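Local structure of flavin-dependent monooxygenase, oxygenase subunit HsaA (Mycobacterium tuberculosis, 3AFF) at residues E175-D180 with V196-F201; S209-N214 with L387-T392; W294-G299 with Q326-G331. The protein probably hydroxylates the phenolic steroid intermediate 3-HSA to the catechol 3,4-DHSA with reduced flavin and oxygen, a step of cholesterol breakdown. One frame throughout, in Å; residues are numbered along the deposited sequence. Where two conformers were deposited one is given.

Contact 1: residues E175-D180 with V196-F201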
# COMPACT_ATOMS: atom_id res chain seq x y z
N GLU A 175 -5.79 51.50 -36.00
CA GLU A 175 -4.46 51.68 -35.41
C GLU A 175 -3.52 50.47 -35.35
O GLU A 175 -2.39 50.63 -34.87
CB GLU A 175 -4.58 52.37 -34.05
CG GLU A 175 -5.04 53.81 -34.30
CD GLU A 175 -5.57 54.50 -33.11
OE1 GLU A 175 -5.56 53.94 -32.02
OE2 GLU A 175 -6.04 55.65 -33.25
N TYR A 176 -3.95 49.30 -35.82
CA TYR A 176 -3.01 48.13 -35.99
C TYR A 176 -3.20 47.47 -37.36
O TYR A 176 -4.18 47.75 -38.03
CB TYR A 176 -3.14 47.03 -34.91
CG TYR A 176 -4.53 46.53 -34.72
CD1 TYR A 176 -4.97 45.33 -35.33
CD2 TYR A 176 -5.44 47.23 -33.89
CE1 TYR A 176 -6.31 44.86 -35.12
CE2 TYR A 176 -6.74 46.78 -33.70
CZ TYR A 176 -7.18 45.61 -34.32
OH TYR A 176 -8.49 45.18 -34.14
N GLU A 177 -2.29 46.54 -37.68
CA GLU A 177 -2.23 45.82 -38.94
C GLU A 177 -2.39 44.33 -38.54
O GLU A 177 -1.79 43.87 -37.53
CB GLU A 177 -0.86 46.07 -39.60
CG GLU A 177 -0.72 45.47 -41.03
CD GLU A 177 0.76 45.15 -41.51
OE1 GLU A 177 1.72 45.87 -41.07
OE2 GLU A 177 0.93 44.18 -42.31
N ILE A 178 -3.23 43.61 -39.27
CA ILE A 178 -3.31 42.16 -39.11
C ILE A 178 -2.38 41.50 -40.12
O ILE A 178 -2.60 41.64 -41.32
CB ILE A 178 -4.74 41.66 -39.30
CG1 ILE A 178 -5.62 42.31 -38.19
CG2 ILE A 178 -4.73 40.10 -39.32
CD1 ILE A 178 -7.10 41.89 -38.27
N LYS A 179 -1.33 40.85 -39.64
CA LYS A 179 -0.46 40.07 -40.52
C LYS A 179 -1.03 38.66 -40.60
O LYS A 179 -1.16 38.01 -39.56
CB LYS A 179 0.99 40.06 -39.98
CG LYS A 179 1.97 39.29 -40.82
CD LYS A 179 3.45 39.43 -40.31
CE LYS A 179 4.44 38.54 -41.14
NZ LYS A 179 4.15 38.51 -42.67
N ASP A 180 -1.33 38.19 -41.82
CA ASP A 180 -1.86 36.82 -42.02
C ASP A 180 -0.77 35.76 -42.03
O ASP A 180 -0.04 35.59 -43.02
CB ASP A 180 -2.69 36.74 -43.31
CG ASP A 180 -3.15 35.32 -43.63
OD1 ASP A 180 -2.84 34.37 -42.86
OD2 ASP A 180 -3.81 35.16 -44.69
N VAL A 196 0.08 43.98 -35.32
CA VAL A 196 1.30 44.81 -35.28
C VAL A 196 0.92 46.24 -34.92
O VAL A 196 0.09 46.81 -35.56
CB VAL A 196 2.07 44.79 -36.65
CG1 VAL A 196 3.41 45.55 -36.55
CG2 VAL A 196 2.32 43.33 -37.10
N VAL A 197 1.53 46.78 -33.87
CA VAL A 197 1.10 48.03 -33.29
C VAL A 197 2.37 48.86 -33.23
O VAL A 197 3.34 48.42 -32.66
CB VAL A 197 0.50 47.79 -31.83
CG1 VAL A 197 0.10 49.07 -31.18
CG2 VAL A 197 -0.72 46.80 -31.87
N LYS A 198 2.36 50.05 -33.84
CA LYS A 198 3.56 50.92 -33.84
C LYS A 198 3.21 52.33 -33.41
O LYS A 198 2.43 53.02 -34.08
CB LYS A 198 4.22 51.02 -35.23
CG LYS A 198 3.90 49.89 -36.16
CD LYS A 198 5.07 49.56 -37.18
CE LYS A 198 4.60 48.52 -38.25
NZ LYS A 198 3.17 48.76 -38.83
N ASP A 199 3.80 52.75 -32.30
CA ASP A 199 3.70 54.12 -31.79
C ASP A 199 2.26 54.59 -31.72
O ASP A 199 1.92 55.66 -32.23
CB ASP A 199 4.52 55.13 -32.65
CG ASP A 199 6.01 55.03 -32.41
OD1 ASP A 199 6.40 54.53 -31.34
OD2 ASP A 199 6.80 55.48 -33.29
N VAL A 200 1.40 53.77 -31.10
CA VAL A 200 -0.02 54.10 -30.96
C VAL A 200 -0.34 54.72 -29.61
O VAL A 200 -0.06 54.10 -28.53
CB VAL A 200 -0.92 52.83 -31.22
CG1 VAL A 200 -2.35 53.14 -30.94
CG2 VAL A 200 -0.75 52.33 -32.68
N PHE A 201 -0.91 55.94 -29.65
CA PHE A 201 -1.39 56.60 -28.45
C PHE A 201 -2.69 55.95 -27.93
O PHE A 201 -3.67 55.82 -28.68
CB PHE A 201 -1.59 58.13 -28.66
CG PHE A 201 -2.13 58.80 -27.45
CD1 PHE A 201 -1.34 58.94 -26.35
CD2 PHE A 201 -3.46 59.17 -27.39
CE1 PHE A 201 -1.82 59.48 -25.19
CE2 PHE A 201 -3.96 59.69 -26.24
CZ PHE A 201 -3.12 59.89 -25.12
O HOH W 1 -5.65 54.22 -29.39
O HOH W 2 0.15 50.84 -35.59

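Contact 2: residues S209-N214 with L387-T392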
# COMPACT_ATOMS: atom_id res chain seq x y z
N SER A 209 -5.94 47.51 -15.79
CA SER A 209 -4.94 46.76 -15.04
C SER A 209 -5.52 45.42 -14.52
O SER A 209 -6.70 45.34 -14.15
CB SER A 209 -4.55 47.66 -13.88
OG SER A 209 -3.63 47.05 -13.00
N TYR A 210 -4.68 44.40 -14.50
CA TYR A 210 -5.02 43.10 -13.90
C TYR A 210 -5.24 43.30 -12.40
O TYR A 210 -6.11 42.63 -11.82
CB TYR A 210 -3.89 42.11 -14.12
CG TYR A 210 -3.89 41.45 -15.48
CD1 TYR A 210 -4.78 41.87 -16.49
CD2 TYR A 210 -3.04 40.37 -15.75
CE1 TYR A 210 -4.81 41.26 -17.73
CE2 TYR A 210 -3.06 39.73 -17.06
CZ TYR A 210 -3.92 40.21 -18.01
OH TYR A 210 -3.99 39.64 -19.25
N LYS A 211 -4.52 44.26 -11.78
CA LYS A 211 -4.67 44.50 -10.38
C LYS A 211 -6.14 44.97 -10.08
O LYS A 211 -6.85 44.41 -9.21
CB LYS A 211 -3.62 45.48 -9.93
CG LYS A 211 -3.79 45.88 -8.45
CD LYS A 211 -2.95 47.09 -8.02
CE LYS A 211 -2.76 47.07 -6.48
NZ LYS A 211 -2.30 45.66 -5.97
N ALA A 212 -6.59 45.97 -10.84
CA ALA A 212 -7.92 46.53 -10.74
C ALA A 212 -9.04 45.53 -10.97
O ALA A 212 -10.05 45.52 -10.26
CB ALA A 212 -8.07 47.79 -11.71
N MET A 213 -8.90 44.70 -11.99
CA MET A 213 -9.85 43.63 -12.24
C MET A 213 -9.90 42.69 -10.97
O MET A 213 -10.99 42.44 -10.38
CB MET A 213 -9.39 42.94 -13.53
CG MET A 213 -10.18 41.81 -14.10
SD MET A 213 -9.92 41.90 -15.91
CE MET A 213 -8.08 41.77 -15.93
N ASN A 214 -8.74 42.27 -10.50
CA ASN A 214 -8.72 41.33 -9.38
C ASN A 214 -9.10 41.98 -8.03
O ASN A 214 -9.67 41.32 -7.16
CB ASN A 214 -7.36 40.67 -9.32
CG ASN A 214 -7.06 39.81 -10.55
OD1 ASN A 214 -7.97 39.38 -11.31
ND2 ASN A 214 -5.78 39.51 -10.73
N LEU A 387 2.90 43.11 -12.43
CA LEU A 387 1.82 42.16 -12.21
C LEU A 387 1.26 42.26 -10.77
O LEU A 387 1.98 42.71 -9.85
CB LEU A 387 2.33 40.73 -12.52
CG LEU A 387 2.31 40.40 -14.01
CD1 LEU A 387 3.31 39.26 -14.39
CD2 LEU A 387 0.90 40.11 -14.53
N PRO A 388 -0.02 41.84 -10.57
CA PRO A 388 -0.56 41.80 -9.22
C PRO A 388 -0.05 40.55 -8.49
O PRO A 388 0.55 39.71 -9.13
CB PRO A 388 -2.08 41.66 -9.46
CG PRO A 388 -2.21 41.05 -10.85
CD PRO A 388 -0.95 41.27 -11.58
N PRO A 389 -0.28 40.43 -7.16
CA PRO A 389 0.16 39.24 -6.44
C PRO A 389 -0.45 38.03 -7.11
O PRO A 389 -1.66 38.03 -7.41
CB PRO A 389 -0.44 39.39 -5.03
CG PRO A 389 -0.91 40.72 -4.92
CD PRO A 389 -0.98 41.38 -6.29
N GLY A 390 0.37 37.01 -7.31
CA GLY A 390 0.02 35.83 -8.07
C GLY A 390 -1.20 35.08 -7.58
O GLY A 390 -1.93 34.49 -8.43
N ASP A 391 -1.45 35.09 -6.26
CA ASP A 391 -2.66 34.40 -5.76
C ASP A 391 -3.97 35.08 -6.24
O ASP A 391 -5.01 34.43 -6.32
CB ASP A 391 -2.64 34.18 -4.24
CG ASP A 391 -2.55 35.46 -3.44
OD1 ASP A 391 -3.10 36.49 -3.88
OD2 ASP A 391 -1.93 35.44 -2.35
N THR A 392 -3.92 36.38 -6.60
CA THR A 392 -5.10 37.09 -7.15
C THR A 392 -5.42 36.63 -8.58
O THR A 392 -6.58 36.76 -9.05
CB THR A 392 -4.97 38.63 -7.13
OG1 THR A 392 -3.95 39.03 -8.05
CG2 THR A 392 -4.63 39.20 -5.73

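Contact 3: residues W294-G299 with Q326-G331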
# COMPACT_ATOMS: atom_id res chain seq x y z
N TRP A 294 -16.43 17.48 -18.30
CA TRP A 294 -17.39 18.56 -18.41
C TRP A 294 -18.10 18.96 -17.08
O TRP A 294 -18.10 20.17 -16.72
CB TRP A 294 -18.41 18.34 -19.54
CG TRP A 294 -19.42 19.50 -19.58
CD1 TRP A 294 -20.72 19.49 -19.08
CD2 TRP A 294 -19.18 20.87 -20.04
NE1 TRP A 294 -21.31 20.75 -19.26
CE2 TRP A 294 -20.40 21.61 -19.84
CE3 TRP A 294 -18.08 21.51 -20.63
CZ2 TRP A 294 -20.54 22.96 -20.24
CZ3 TRP A 294 -18.22 22.91 -21.01
CH2 TRP A 294 -19.44 23.59 -20.81
N ARG A 295 -18.70 18.00 -16.38
CA ARG A 295 -19.35 18.31 -15.09
C ARG A 295 -18.39 19.03 -14.17
O ARG A 295 -18.76 19.95 -13.48
CB ARG A 295 -19.73 17.04 -14.32
CG ARG A 295 -20.87 16.18 -14.83
CD ARG A 295 -21.00 14.94 -13.86
NE ARG A 295 -20.82 13.69 -14.62
CZ ARG A 295 -21.71 13.21 -15.49
NH1 ARG A 295 -22.88 13.84 -15.69
NH2 ARG A 295 -21.46 12.11 -16.16
N GLN A 296 -17.15 18.52 -14.11
CA GLN A 296 -16.11 19.11 -13.28
C GLN A 296 -15.80 20.58 -13.70
O GLN A 296 -15.86 21.49 -12.83
CB GLN A 296 -14.86 18.22 -13.36
CG GLN A 296 -13.62 18.66 -12.57
CD GLN A 296 -12.40 17.72 -12.87
OE1 GLN A 296 -12.07 17.41 -14.06
NE2 GLN A 296 -11.78 17.20 -11.79
N LEU A 297 -15.55 20.83 -14.99
CA LEU A 297 -15.23 22.22 -15.46
C LEU A 297 -16.36 23.25 -15.22
O LEU A 297 -16.14 24.34 -14.72
CB LEU A 297 -14.94 22.21 -16.96
CG LEU A 297 -14.29 23.45 -17.65
CD1 LEU A 297 -12.89 23.67 -17.11
CD2 LEU A 297 -14.27 23.25 -19.13
N ILE A 298 -17.58 22.88 -15.63
CA ILE A 298 -18.73 23.77 -15.58
C ILE A 298 -19.22 23.85 -14.15
O ILE A 298 -19.84 24.85 -13.74
CB ILE A 298 -19.82 23.24 -16.56
CG1 ILE A 298 -20.73 24.37 -17.02
CG2 ILE A 298 -20.58 21.96 -15.96
CD1 ILE A 298 -20.03 25.55 -17.61
N GLY A 299 -18.93 22.80 -13.37
CA GLY A 299 -19.20 22.82 -11.95
C GLY A 299 -18.54 23.92 -11.15
O GLY A 299 -19.16 24.47 -10.23
N GLN A 326 -8.68 22.88 -14.71
CA GLN A 326 -8.50 23.16 -16.15
C GLN A 326 -7.66 22.08 -16.82
O GLN A 326 -8.08 21.53 -17.82
CB GLN A 326 -7.82 24.54 -16.39
CG GLN A 326 -8.57 25.72 -15.70
CD GLN A 326 -9.90 26.09 -16.33
OE1 GLN A 326 -10.75 26.79 -15.69
NE2 GLN A 326 -10.11 25.68 -17.57
N VAL A 327 -6.48 21.78 -16.30
CA VAL A 327 -5.72 20.65 -16.84
C VAL A 327 -6.38 19.28 -16.68
O VAL A 327 -6.24 18.46 -17.57
CB VAL A 327 -4.21 20.55 -16.36
CG1 VAL A 327 -3.49 21.81 -16.76
CG2 VAL A 327 -4.15 20.37 -14.90
N ARG A 328 -7.09 19.03 -15.59
CA ARG A 328 -7.70 17.71 -15.44
C ARG A 328 -8.77 17.51 -16.53
O ARG A 328 -8.78 16.48 -17.19
CB ARG A 328 -8.31 17.53 -14.05
CG ARG A 328 -7.32 17.79 -12.91
CD ARG A 328 -7.72 17.13 -11.56
NE ARG A 328 -6.60 17.27 -10.59
CZ ARG A 328 -6.75 17.35 -9.25
NH1 ARG A 328 -7.97 17.28 -8.72
NH2 ARG A 328 -5.70 17.50 -8.44
N ALA A 329 -9.63 18.50 -16.73
CA ALA A 329 -10.70 18.39 -17.70
C ALA A 329 -10.17 18.21 -19.11
O ALA A 329 -10.59 17.32 -19.84
CB ALA A 329 -11.59 19.59 -17.64
N THR A 330 -9.25 19.07 -19.49
CA THR A 330 -8.74 19.11 -20.81
C THR A 330 -7.85 17.87 -21.04
O THR A 330 -7.90 17.26 -22.11
CB THR A 330 -8.04 20.48 -21.03
OG1 THR A 330 -9.01 21.55 -21.08
CG2 THR A 330 -7.32 20.50 -22.34
N GLY A 331 -7.05 17.49 -20.05
CA GLY A 331 -6.28 16.21 -20.09
C GLY A 331 -7.07 14.91 -20.30
O GLY A 331 -6.72 14.08 -21.17

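Contact 1: residues E175-D180 with V196-F201
Val196 N donates to Glu177 O over 2.9 Å, and Glu177 N donates back to Val196 O over 3.2 Å. The first bond is the straighter, with an N-H...O angle of 168° against 155°. Together they make Glu177 and Val196 an antiparallel hydrogen-bonded pair. Both side chains lie on the same face of the sheet. On that face the chain of Glu177 runs out extended, with CG anti to the backbone N (chi1 -174°). Its OE1 stands 3.9 Å from Lys198 NZ, a long salt bridge between two exposed side chains that cross obliquely.

Val197 faces the other way. Its CG2 meets Tyr176 CB at 3.9 Å, and both side chains also pack on Ile171 of strand 162-172. CG of Tyr176 sits between the backbone N and the carbonyl carbon, and the ring leads away from 196-201.

This is an edge of the mixed beta sheet in the middle domain of the acyl-CoA dehydrogenase-like fold. Short strand 177-179 pairs with strand 193-198, whose other neighbour is strand 132-142. Asp199 and Val200 both face Val135 of that strand in a G1 beta bulge, and here the chain turns a corner.

Beyond the Glu177-Val196 pair two waters bridge the segments, one before the bulge and one after it. The first donates to Glu175 O and accepts from Lys198 N. The second donates to both Glu175 OE1 and Phe201 O, 2.6 Å from each. The side chain of Val200 fits between these bridges. Glu175 CB lies near both of its methyls. Val200 CG2 lies against Glu175 O, and Val200 CG1 touches Glu175 OE1 at 3.5 Å.

Contact 2: residues S209-N214 with L387-T392
Tyr210 sets its CB against the ring of Pro388, 3.8 Å from CG. The aromatic ring continues past the proline to Leu387. These two side chains lie side by side and point the same way, with Leu387 CD2 approaching Tyr210 CD2 obliquely at 4.1 Å. Pro388 also packs its CB on CA and CB of Lys211. Its CG touches Asn214 ND2 one helical turn on from Tyr210.

The contact brings the C-terminal tail against short helix 210-214, which follows directly on strand 207-209 of the sheet. Ser209 is the N-cap of this helix, its OG accepting from Lys211 N. The ring of Tyr210 also meets Phe166 and Trp233, and touches Tyr120, a residue of the probable FMN site.

Asn214 and Thr392 meet at a slant. Asn214 ND2 donates to Thr392 OG1 over 3.3 Å with a bent angle of 135°, and the hydroxyl lies 32° out of the amide plane. The hydroxyl is fixed from its own side. With OG1 between the backbone N and the carbonyl carbon (chi1 67°), it donates to Pro389 O over 2.6 Å. That carbonyl accepts from Thr392 N as well.

Contact 3: residues W294-G299 with Q326-G331
Leu297 and Ala329 meet where two helices of the C-terminal helical bundle, in an acyl-CoA dehydrogenase-like fold, pass each other. Helices 286-309 and 316-342 run roughly antiparallel here, with 149° between the directions of the short segments. The axes of segments 294-299 and 326-331 approach to 9.1 Å.

The apolar contact is small and central. Leu297 CB faces Ala329 CB at 4.3 Å, and the small alanine side chain points to the other helix. Leu297 and Ala329 have the nearest CA atoms, 6.3 Å apart.

Two amides flank it by van der Waals contact. Leu297 CD1 reaches the amide of Gln326, 3.5 Å from NE2, and the two side chains cross at about a right angle. Gln326 starts away from helix 286-309 but bends at chi2 (-72°), which swings CD back. Its polar end is held by helix 233-259, where OE1 bonds to Thr239 and NE2 weakly to Ser242.

Gln296 reaches straight across, with CG anti to the backbone N. It crosses Arg328 at about a right angle, and its NE2 lies 4.1 Å from Arg328 CD. Gln296 OE1 is buried without a hydrogen-bond partner, 3.8 Å from both Arg328 CB and Ala329 N.

How the contacts relate
Contact 1 lies in the beta sheet, contact 3 in the helical bundle, and contact 2 joins the sheet's last strand to the C-terminal tail. Contact 1 closes before contact 2 opens. The 172 residues between the segments of contact 2 include helices 233-259, 286-309, 316-342 and 354-370, and contact 3 lies among them. Contacts 1 and 3 lie on opposite sides of the chain's centre, their own centres 36 Å apart. Contact 2 is 26 Å from contact 1 and 24 Å from contact 3, centre to centre. None touches another. Helix 233-259 runs by contacts 2 and 3, with Trp233 at contact 2. Contact 2 thus brings the tail close to Tyr120 of the probable FMN site.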